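GTPase HflX (Sulfolobus solfataricus P2, PDB 2QTH) hydrolyses GTP specifically and associates with the 50S ribosomal subunit, possibly acting in protein synthesis or ribosome biogenesis. Local coordinates at residues P180-V185 with R226-V231; L261-D266 with I295-N300; A4-S9 with T28-L33. All coordinates share one frame; numbering follows the deposited sequence.

Overall arrangement
Contact 3 comes first along the chain and lies in the four-stranded parallel sheet of the N-terminal region, where strands 3-7 and 26-31 pair. Contacts 1 and 2 follow in the mixed six-stranded sheet of the G domain, their centres 14 Å apart. They adjoin directly, because strand 181-186 of contact 1 is the neighbour of strand 260-266 of contact 2; Gly183 and Val185 probably hydrogen-bond to Ile262. Helix 341-355 packs on both. Contact 3 stands apart, its nearest atoms about 17 Å from contact 2 and about 22 Å from contact 1. The nucleotide-binding loops thus grow from one continuous sheet, separate from the N-terminal one.

Contact 1: residues P180-V185 with R226-V231; sequences PSIGIV and RKIMLV
Ile182 drops into the hollow between Ile228 and Leu230 of the neighbouring strand. Its CG1 lies 3.8 Å from CG2 of Ile228, and its CB is 4.2 Å from CD2 of Leu230. The CG1 branch stands anti to the carbonyl carbon (chi1 -52°), which swings it back beside the backbone N and toward Ile228. Leu230 returns the fit: CD2 is the bump that enters the notch between Ile182 and Ile184, with CD1 of Ile184 4.3 Å away. At the strand's start, CG of Pro180 sets one corner of its compact ring against CG1 of Ile228 at 4.1 Å. Helix 341-355 lies over this end, Leu355 meeting Pro180 and Ala352 meeting Ile228, so branched apolar residues suit the face.

The two strands are parallel neighbours in the central sheet of a P-loop GTPase. Strand 181-186 runs into the GTP-binding loop that begins at Gly186, and strand 226-232 into the segment from Asp232 to Gly235, predicted to bind GTP. Thr233 of that segment hydrogen-bonds to the carbonyl of Ile184.

Relief is lower on the other face. Gly183 has no side chain, and the branched Val231 stands beside its CA. Ser181 is slight enough for its OG to lie near both CB of Met229 and CG2 of Val231, while the bent chain of Met229 leads its sulfur away from the seam. Four backbone bonds join the strands, from Met229 N to Pro180 O (2.8 Å) at one end to Ile184 N and Val231 O at the other. Ile182 takes part in the two between, its N giving to Met229 O and its O accepting from Val231 N. Proline can open the ladder because its carbonyl still accepts, and its CD rests against the Lys227 carbonyl.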
loop_
_atom_site.group_PDB
_atom_site.type_symbol
_atom_site.label_atom_id
_atom_site.label_comp_id
_atom_site.label_asym_id
_atom_site.label_seq_id
_atom_site.Cartn_x
_atom_site.Cartn_y
_atom_site.Cartn_z
ATOM N N PRO A 180 -7.596 -9.731 -20.306
ATOM C CA PRO A 180 -6.338 -9.103 -19.906
ATOM C C PRO A 180 -6.328 -8.488 -18.489
ATOM O O PRO A 180 -7.347 -7.964 -18.027
ATOM C CB PRO A 180 -6.174 -8.013 -20.952
ATOM C CG PRO A 180 -7.530 -7.724 -21.405
ATOM C CD PRO A 180 -8.256 -8.978 -21.391
ATOM N N SER A 181 -5.174 -8.551 -17.834
ATOM C CA SER A 181 -4.985 -8.127 -16.461
ATOM C C SER A 181 -4.095 -6.906 -16.422
ATOM O O SER A 181 -2.956 -7.031 -16.782
ATOM C CB SER A 181 -4.174 -9.219 -15.740
ATOM O OG SER A 181 -5.008 -9.844 -14.837
ATOM N N ILE A 182 -4.581 -5.764 -15.921
ATOM C CA ILE A 182 -3.742 -4.611 -15.806
ATOM C C ILE A 182 -3.624 -4.251 -14.333
ATOM O O ILE A 182 -4.588 -3.881 -13.701
ATOM C CB ILE A 182 -4.330 -3.343 -16.452
ATOM C CG1 ILE A 182 -4.792 -3.532 -17.936
ATOM C CG2 ILE A 182 -3.291 -2.205 -16.380
ATOM C CD1 ILE A 182 -3.796 -4.133 -18.810
ATOM N N GLY A 183 -2.393 -4.259 -13.859
ATOM C CA GLY A 183 -2.092 -3.933 -12.473
ATOM C C GLY A 183 -1.697 -2.508 -12.247
ATOM O O GLY A 183 -0.943 -1.926 -13.044
ATOM N N ILE A 184 -2.181 -1.920 -11.134
ATOM C CA ILE A 184 -1.936 -0.485 -10.901
ATOM C C ILE A 184 -0.856 -0.462 -9.828
ATOM O O ILE A 184 -1.103 -1.001 -8.672
ATOM C CB ILE A 184 -3.216 0.270 -10.345
ATOM C CG1 ILE A 184 -4.336 0.455 -11.411
ATOM C CG2 ILE A 184 -2.848 1.702 -9.945
ATOM C CD1 ILE A 184 -4.714 -0.742 -12.088
ATOM N N VAL A 185 0.295 0.181 -10.157
ATOM C CA VAL A 185 1.404 0.250 -9.228
ATOM C C VAL A 185 1.782 1.703 -9.052
ATOM O O VAL A 185 1.297 2.583 -9.748
ATOM C CB VAL A 185 2.652 -0.626 -9.699
ATOM C CG1 VAL A 185 2.232 -2.051 -9.816
ATOM C CG2 VAL A 185 3.115 -0.063 -11.101
ATOM N N ARG A 226 -14.695 -4.930 -24.898
ATOM C CA ARG A 226 -13.646 -5.746 -24.298
ATOM C C ARG A 226 -13.754 -5.705 -22.800
ATOM O O ARG A 226 -14.098 -4.647 -22.225
ATOM C CB ARG A 226 -12.281 -5.250 -24.671
ATOM C CG ARG A 226 -11.900 -5.604 -26.024
ATOM C CD ARG A 226 -10.490 -5.094 -26.248
ATOM N NE ARG A 226 -10.200 -5.201 -27.657
ATOM C CZ ARG A 226 -9.799 -6.325 -28.227
ATOM N NH1 ARG A 226 -9.603 -7.413 -27.473
ATOM N NH2 ARG A 226 -9.599 -6.357 -29.541
ATOM N N LYS A 227 -13.480 -6.850 -22.175
ATOM C CA LYS A 227 -13.553 -6.931 -20.732
ATOM C C LYS A 227 -12.094 -6.908 -20.236
ATOM O O LYS A 227 -11.288 -7.658 -20.755
ATOM C CB LYS A 227 -14.306 -8.233 -20.364
ATOM C CG LYS A 227 -14.612 -8.488 -18.907
ATOM C CD LYS A 227 -15.525 -9.744 -18.753
ATOM C CE LYS A 227 -15.707 -10.130 -17.278
ATOM N NZ LYS A 227 -16.322 -11.497 -17.041
ATOM N N ILE A 228 -11.786 -6.054 -19.245
ATOM C CA ILE A 228 -10.420 -5.861 -18.717
ATOM C C ILE A 228 -10.419 -6.052 -17.211
ATOM O O ILE A 228 -11.282 -5.502 -16.517
ATOM C CB ILE A 228 -9.853 -4.468 -19.102
ATOM C CG1 ILE A 228 -9.679 -4.363 -20.619
ATOM C CG2 ILE A 228 -8.445 -4.235 -18.511
ATOM C CD1 ILE A 228 -10.483 -3.203 -21.317
ATOM N N MET A 229 -9.513 -6.869 -16.701
ATOM C CA MET A 229 -9.453 -7.091 -15.212
ATOM C C MET A 229 -8.486 -6.066 -14.591
ATOM O O MET A 229 -7.271 -6.093 -14.909
ATOM C CB MET A 229 -8.977 -8.498 -14.867
ATOM C CG MET A 229 -8.850 -8.739 -13.295
ATOM S SD MET A 229 -10.473 -8.652 -12.548
ATOM C CE MET A 229 -11.367 -10.028 -13.185
ATOM N N LEU A 230 -9.002 -5.189 -13.736
ATOM C CA LEU A 230 -8.167 -4.224 -13.031
ATOM C C LEU A 230 -7.744 -4.755 -11.665
ATOM O O LEU A 230 -8.573 -5.228 -10.889
ATOM C CB LEU A 230 -8.904 -2.893 -12.872
ATOM C CG LEU A 230 -9.145 -2.095 -14.154
ATOM C CD1 LEU A 230 -9.917 -0.818 -13.856
ATOM C CD2 LEU A 230 -7.828 -1.780 -14.848
ATOM N N VAL A 231 -6.448 -4.674 -11.380
ATOM C CA VAL A 231 -5.886 -5.289 -10.184
ATOM C C VAL A 231 -5.202 -4.252 -9.299
ATOM O O VAL A 231 -4.202 -3.650 -9.692
ATOM C CB VAL A 231 -4.875 -6.395 -10.539
ATOM C CG1 VAL A 231 -4.218 -6.936 -9.279
ATOM C CG2 VAL A 231 -5.560 -7.510 -11.313
#

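Contact 2: residues L261-D266 with I295-N300; sequences LILVID and ILVTLN. With GDP (guanosine-5'-diphosphate), chain H.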
loop_
_atom_site.group_PDB
_atom_site.type_symbol
_atom_site.label_atom_id
_atom_site.label_comp_id
_atom_site.label_asym_id
_atom_site.label_seq_id
_atom_site.Cartn_x
_atom_site.Cartn_y
_atom_site.Cartn_z
ATOM N N LEU A 261 0.919 -3.126 -16.825
ATOM C CA LEU A 261 0.861 -2.314 -15.586
ATOM C C LEU A 261 0.563 -0.859 -15.907
ATOM O O LEU A 261 0.973 -0.319 -16.941
ATOM C CB LEU A 261 2.205 -2.383 -14.804
ATOM C CG LEU A 261 2.706 -3.760 -14.332
ATOM C CD1 LEU A 261 4.068 -3.645 -13.638
ATOM C CD2 LEU A 261 1.686 -4.474 -13.467
ATOM N N ILE A 262 -0.142 -0.211 -14.991
ATOM C CA ILE A 262 -0.284 1.241 -15.015
ATOM C C ILE A 262 0.582 1.733 -13.873
ATOM O O ILE A 262 0.325 1.346 -12.732
ATOM C CB ILE A 262 -1.766 1.668 -14.741
ATOM C CG1 ILE A 262 -2.667 1.209 -15.975
ATOM C CG2 ILE A 262 -1.853 3.269 -14.398
ATOM C CD1 ILE A 262 -4.290 1.226 -15.768
ATOM N N LEU A 263 1.554 2.611 -14.173
ATOM C CA LEU A 263 2.404 3.193 -13.128
ATOM C C LEU A 263 2.021 4.614 -12.854
ATOM O O LEU A 263 2.025 5.509 -13.769
ATOM C CB LEU A 263 3.865 3.200 -13.594
ATOM C CG LEU A 263 4.845 3.946 -12.701
ATOM C CD1 LEU A 263 4.943 3.343 -11.317
ATOM C CD2 LEU A 263 6.365 3.959 -13.400
ATOM N N VAL A 264 1.638 4.834 -11.612
ATOM C CA VAL A 264 1.049 6.114 -11.235
ATOM C C VAL A 264 2.131 6.923 -10.597
ATOM O O VAL A 264 2.868 6.372 -9.742
ATOM C CB VAL A 264 -0.226 6.048 -10.296
ATOM C CG1 VAL A 264 -0.918 7.428 -10.340
ATOM C CG2 VAL A 264 -1.276 4.988 -10.794
ATOM N N ILE A 265 2.216 8.196 -10.964
ATOM C CA ILE A 265 3.304 9.127 -10.510
ATOM C C ILE A 265 2.675 10.440 -10.159
ATOM O O ILE A 265 1.847 10.971 -10.945
ATOM C CB ILE A 265 4.374 9.419 -11.598
ATOM C CG1 ILE A 265 4.927 8.095 -12.168
ATOM C CG2 ILE A 265 5.582 10.281 -10.989
ATOM C CD1 ILE A 265 5.798 7.274 -11.133
ATOM N N ASP A 266 3.041 10.968 -8.987
ATOM C CA ASP A 266 2.501 12.243 -8.535
ATOM C C ASP A 266 3.133 13.386 -9.350
ATOM O O ASP A 266 4.309 13.680 -9.107
ATOM C CB ASP A 266 2.811 12.383 -7.028
ATOM C CG ASP A 266 2.131 13.588 -6.379
ATOM O OD1 ASP A 266 1.714 14.516 -7.122
ATOM O OD2 ASP A 266 2.070 13.614 -5.139
ATOM N N ILE A 295 4.057 -1.019 -20.005
ATOM C CA ILE A 295 3.722 -0.121 -18.864
ATOM C C ILE A 295 3.132 1.180 -19.332
ATOM O O ILE A 295 3.733 1.891 -20.166
ATOM C CB ILE A 295 4.979 0.119 -17.934
ATOM C CG1 ILE A 295 5.401 -1.260 -17.307
ATOM C CG2 ILE A 295 4.604 1.178 -16.876
ATOM C CD1 ILE A 295 6.507 -1.076 -16.222
ATOM N N LEU A 296 1.924 1.495 -18.872
ATOM C CA LEU A 296 1.344 2.782 -19.165
ATOM C C LEU A 296 1.576 3.675 -17.952
ATOM O O LEU A 296 1.088 3.369 -16.853
ATOM C CB LEU A 296 -0.162 2.626 -19.327
ATOM C CG LEU A 296 -1.034 3.905 -19.470
ATOM C CD1 LEU A 296 -0.611 4.809 -20.621
ATOM C CD2 LEU A 296 -2.620 3.520 -19.675
ATOM N N VAL A 297 2.249 4.807 -18.144
ATOM C CA VAL A 297 2.597 5.697 -17.035
ATOM C C VAL A 297 1.527 6.806 -16.981
ATOM O O VAL A 297 1.222 7.406 -18.008
ATOM C CB VAL A 297 4.051 6.299 -17.208
ATOM C CG1 VAL A 297 4.411 7.117 -15.985
ATOM C CG2 VAL A 297 5.092 5.199 -17.436
ATOM N N THR A 298 0.901 7.044 -15.802
ATOM C CA THR A 298 -0.005 8.133 -15.714
ATOM C C THR A 298 0.520 9.149 -14.736
ATOM O O THR A 298 0.632 8.870 -13.544
ATOM C CB THR A 298 -1.438 7.669 -15.251
ATOM O OG1 THR A 298 -1.348 6.950 -13.994
ATOM C CG2 THR A 298 -1.986 6.669 -16.215
ATOM N N LEU A 299 0.741 10.360 -15.243
ATOM C CA LEU A 299 1.246 11.426 -14.439
ATOM C C LEU A 299 -0.012 12.058 -13.871
ATOM O O LEU A 299 -0.803 12.594 -14.621
ATOM C CB LEU A 299 2.047 12.306 -15.409
ATOM C CG LEU A 299 2.844 13.432 -14.782
ATOM C CD1 LEU A 299 3.845 12.734 -13.766
ATOM C CD2 LEU A 299 3.594 14.252 -15.827
ATOM N N ASN A 300 -0.269 11.882 -12.571
ATOM C CA ASN A 300 -1.561 12.142 -11.957
ATOM C C ASN A 300 -1.490 13.424 -11.167
ATOM O O ASN A 300 -0.405 13.928 -10.935
ATOM C CB ASN A 300 -1.896 10.954 -10.974
ATOM C CG ASN A 300 -3.337 10.967 -10.450
ATOM O OD1 ASN A 300 -4.276 11.340 -11.144
ATOM N ND2 ASN A 300 -3.512 10.544 -9.192
HETATM P PB GDP H . -2.663 5.878 -3.153
HETATM O O1B GDP H . -2.097 5.725 -1.741
HETATM O O2B GDP H . -1.543 5.652 -4.151
HETATM O O3B GDP H . -3.672 4.821 -3.358
HETATM O O3A GDP H . -3.354 7.256 -3.461
HETATM P PA GDP H . -5.028 7.535 -3.401
HETATM O O1A GDP H . -5.912 7.392 -4.559
HETATM O O2A GDP H . -5.588 6.865 -2.160
HETATM O "O5'" GDP H . -4.832 9.132 -3.335
HETATM C "C5'" GDP H . -3.851 9.716 -2.478
HETATM C "C4'" GDP H . -4.474 11.009 -1.958
HETATM O "O4'" GDP H . -4.384 11.943 -3.041
HETATM C "C3'" GDP H . -5.954 10.912 -1.630
HETATM O "O3'" GDP H . -6.217 12.016 -0.761
HETATM C "C2'" GDP H . -6.624 11.191 -2.953
HETATM O "O2'" GDP H . -7.877 11.850 -2.782
HETATM C "C1'" GDP H . -5.666 12.169 -3.634
HETATM N N9 GDP H . -5.666 12.071 -5.121
HETATM C C8 GDP H . -5.696 10.977 -5.934
HETATM N N7 GDP H . -5.693 11.304 -7.278
HETATM C C5 GDP H . -5.676 12.679 -7.311
HETATM C C6 GDP H . -5.676 13.745 -8.349
HETATM O O6 GDP H . -5.694 13.428 -9.528
HETATM N N1 GDP H . -5.624 15.057 -8.002
HETATM C C2 GDP H . -5.614 15.436 -6.721
HETATM N N2 GDP H . -5.600 16.775 -6.473
HETATM N N3 GDP H . -5.614 14.522 -5.677
HETATM C C4 GDP H . -5.656 13.172 -5.905
#
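Asn300 and Val264 meet near the nucleotide end of the two strands, where CB of Asn300 lies 3.7 Å from CG1 of Val264. CG of Asn300 is anti to its backbone N (chi1 -170°), carrying the amide past the strand end to the guanine of GDP. There ND2 lies 3.0 Å from N7 of GDP, and OD1 is likewise 3.0 Å from O6. CG1 of Val264 also lies 3.7 Å from OG1 of Thr298, a hydroxyl buried between Val264 and CG2 of Ile262 that finds no polar partner in the model.

The second shell is the parallel ladder beneath. Asn300 N points almost straight at Ile265 O, at 2.8 Å with 179° at the hydrogen, so the backbone of the nucleotide-binding residue is fixed by its neighbour strand. Four further bonds alternate back to Leu296 N and Leu261 O. On the face turned from Thr298, CG1 of Ile265 packs on CG1 of Val297 at 4.0 Å, CB of Ile265 meets CD1 of Leu299, and CB of Leu263 meets CG2 of Ile295. Beta-branched and leucine side chains serve well there, since helix 271-288 covers this face and completes the beta-alpha-beta unit; helices 192-200 and 341-355 cover the other.

Asn300 opens the NKxD motif, whose Asp303 hydrogen-bonds GDP and probably selects guanine, as in other P-loop GTPases. Its amide has two further partners, ND2 giving a hydrogen bond to Ser190 O and OD1 receiving one from Ala335 N. Those bonds settle which end of the amide is nitrogen: a donor faces the acceptor N7, which suits a purine and helps to place the base, while the Ser190 bond ties the P-loop to the base-binding loops.

Contact 3: residues A4-S9 with T28-L33; sequences AALFVS and TSIYKL
A beta-alpha-beta unit, strand 3-7, helix 13-22 and strand 26-31, brings Phe7 and Tyr31 together on one face of the N-terminal parallel sheet. Their rings form an offset stack, centroids 4.9 Å apart and planes at 25°. CD2 of Tyr31 lies over one face of the Phe7 ring, toward its rim and 3.6 Å from CZ. The CB of Tyr31 also sits over that face, a CH-pi contact 4.0 Å from the centroid. Both rings have CG beside the backbone N (chi1 -66° in Phe7, -59° in Tyr31), so they leave their strands in the same sense and overlap. Flat aromatics suit neighbouring positions on paired strands because they can lie on each other. Helix 45-52 borders Phe7 through Lys47 and Ile51, and the hydroxyl of Tyr31 reaches Lys47 in a weak hydrogen bond.

On the opposite face, Val8 and Ile30 run side by side, CG1 of Val8 3.9 Å from CG2 of Ile30. Leu6 there touches Ile17 and Val20 of helix 13-22, the connection between the strands. Small residues suit the strand start, where CB of Ala5 packs against OG of Ser29.

The ladder itself joins Leu6 N to Ser29 O (2.8 Å), Tyr31 N to Leu6 O (3.0 Å) and Val8 N to Tyr31 O. Beyond it, CD2 of Leu33 folds back over the carbonyl of Phe7, closing the far end. At the near end Ala4 O gathers three donors: Thr28 N at 2.9 Å, and weakly Ser29 N and the Thr28 hydroxyl, whose OG1 stands 3.4 Å from Ala4 O.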
loop_
_atom_site.group_PDB
_atom_site.type_symbol
_atom_site.label_atom_id
_atom_site.label_comp_id
_atom_site.label_asym_id
_atom_site.label_seq_id
_atom_site.Cartn_x
_atom_site.Cartn_y
_atom_site.Cartn_z
ATOM N N ALA A 4 -10.902 4.597 12.342
ATOM C CA ALA A 4 -9.659 4.616 13.120
ATOM C C ALA A 4 -9.430 5.984 13.766
ATOM O O ALA A 4 -9.616 7.043 13.133
ATOM C CB ALA A 4 -8.478 4.292 12.212
ATOM N N ALA A 5 -8.904 5.927 14.978
ATOM C CA ALA A 5 -8.250 7.064 15.608
ATOM C C ALA A 5 -6.737 6.903 15.331
ATOM O O ALA A 5 -6.161 5.851 15.659
ATOM C CB ALA A 5 -8.519 7.035 17.191
ATOM N N LEU A 6 -6.129 7.919 14.701
ATOM C CA LEU A 6 -4.733 7.804 14.255
ATOM C C LEU A 6 -3.811 8.781 15.027
ATOM O O LEU A 6 -4.060 9.992 14.997
ATOM C CB LEU A 6 -4.689 8.053 12.755
ATOM C CG LEU A 6 -3.290 8.289 12.160
ATOM C CD1 LEU A 6 -2.440 6.938 12.065
ATOM C CD2 LEU A 6 -3.601 8.905 10.753
ATOM N N PHE A 7 -2.744 8.266 15.648
ATOM C CA PHE A 7 -1.678 9.081 16.221
ATOM C C PHE A 7 -0.493 9.070 15.289
ATOM O O PHE A 7 0.069 8.010 14.987
ATOM C CB PHE A 7 -1.241 8.574 17.625
ATOM C CG PHE A 7 -2.318 8.726 18.660
ATOM C CD1 PHE A 7 -2.213 9.700 19.658
ATOM C CD2 PHE A 7 -3.504 7.984 18.560
ATOM C CE1 PHE A 7 -3.274 9.840 20.618
ATOM C CE2 PHE A 7 -4.576 8.133 19.488
ATOM C CZ PHE A 7 -4.457 9.062 20.521
ATOM N N VAL A 8 -0.077 10.260 14.874
ATOM C CA VAL A 8 0.984 10.385 13.881
ATOM C C VAL A 8 1.656 11.775 14.005
ATOM O O VAL A 8 0.992 12.782 14.310
ATOM C CB VAL A 8 0.422 10.132 12.403
ATOM C CG1 VAL A 8 -0.740 11.102 12.052
ATOM C CG2 VAL A 8 1.557 10.181 11.352
ATOM N N SER A 9 2.968 11.818 13.740
ATOM C CA SER A 9 3.683 13.102 13.635
ATOM C C SER A 9 3.229 13.908 12.385
ATOM O O SER A 9 2.735 13.357 11.356
ATOM C CB SER A 9 5.181 12.838 13.577
ATOM O OG SER A 9 5.486 12.313 12.286
ATOM N N THR A 28 -11.060 8.826 11.430
ATOM C CA THR A 28 -12.074 9.743 11.964
ATOM C C THR A 28 -11.504 10.719 12.966
ATOM O O THR A 28 -12.126 11.723 13.253
ATOM C CB THR A 28 -13.261 9.028 12.538
ATOM O OG1 THR A 28 -12.820 8.146 13.546
ATOM C CG2 THR A 28 -13.957 8.166 11.461
ATOM N N SER A 29 -10.308 10.445 13.488
ATOM C CA SER A 29 -9.648 11.437 14.295
ATOM C C SER A 29 -8.134 11.299 14.178
ATOM O O SER A 29 -7.630 10.191 13.922
ATOM C CB SER A 29 -10.137 11.351 15.737
ATOM O OG SER A 29 -9.809 10.119 16.296
ATOM N N ILE A 30 -7.445 12.426 14.318
ATOM C CA ILE A 30 -5.992 12.489 14.194
ATOM C C ILE A 30 -5.371 13.320 15.311
ATOM O O ILE A 30 -5.816 14.422 15.558
ATOM C CB ILE A 30 -5.559 13.108 12.867
ATOM C CG1 ILE A 30 -6.242 12.371 11.708
ATOM C CG2 ILE A 30 -4.004 13.090 12.770
ATOM C CD1 ILE A 30 -6.294 13.147 10.370
ATOM N N TYR A 31 -4.338 12.794 15.958
ATOM C CA TYR A 31 -3.629 13.475 17.057
ATOM C C TYR A 31 -2.158 13.310 16.780
ATOM O O TYR A 31 -1.778 12.240 16.265
ATOM C CB TYR A 31 -3.863 12.690 18.324
ATOM C CG TYR A 31 -5.332 12.564 18.658
ATOM C CD1 TYR A 31 -5.994 13.575 19.341
ATOM C CD2 TYR A 31 -6.061 11.435 18.299
ATOM C CE1 TYR A 31 -7.392 13.448 19.660
ATOM C CE2 TYR A 31 -7.415 11.290 18.644
ATOM C CZ TYR A 31 -8.070 12.332 19.320
ATOM O OH TYR A 31 -9.432 12.189 19.671
ATOM N N LYS A 32 -1.329 14.308 17.144
ATOM C CA LYS A 32 0.122 14.120 17.135
ATOM C C LYS A 32 0.571 12.957 18.035
ATOM O O LYS A 32 -0.140 12.560 18.939
ATOM C CB LYS A 32 0.829 15.412 17.628
ATOM C CG LYS A 32 0.728 16.546 16.637
ATOM C CD LYS A 32 1.603 17.752 17.009
ATOM C CE LYS A 32 1.126 19.020 16.295
ATOM N NZ LYS A 32 2.079 20.178 16.570
ATOM N N LEU A 33 1.781 12.448 17.835
ATOM C CA LEU A 33 2.391 11.567 18.829
ATOM C C LEU A 33 2.569 12.278 20.173
ATOM O O LEU A 33 2.864 13.493 20.192
ATOM C CB LEU A 33 3.755 11.089 18.349
ATOM C CG LEU A 33 3.880 10.209 17.080
ATOM C CD1 LEU A 33 5.364 9.944 16.958
ATOM C CD2 LEU A 33 3.067 8.848 17.188
#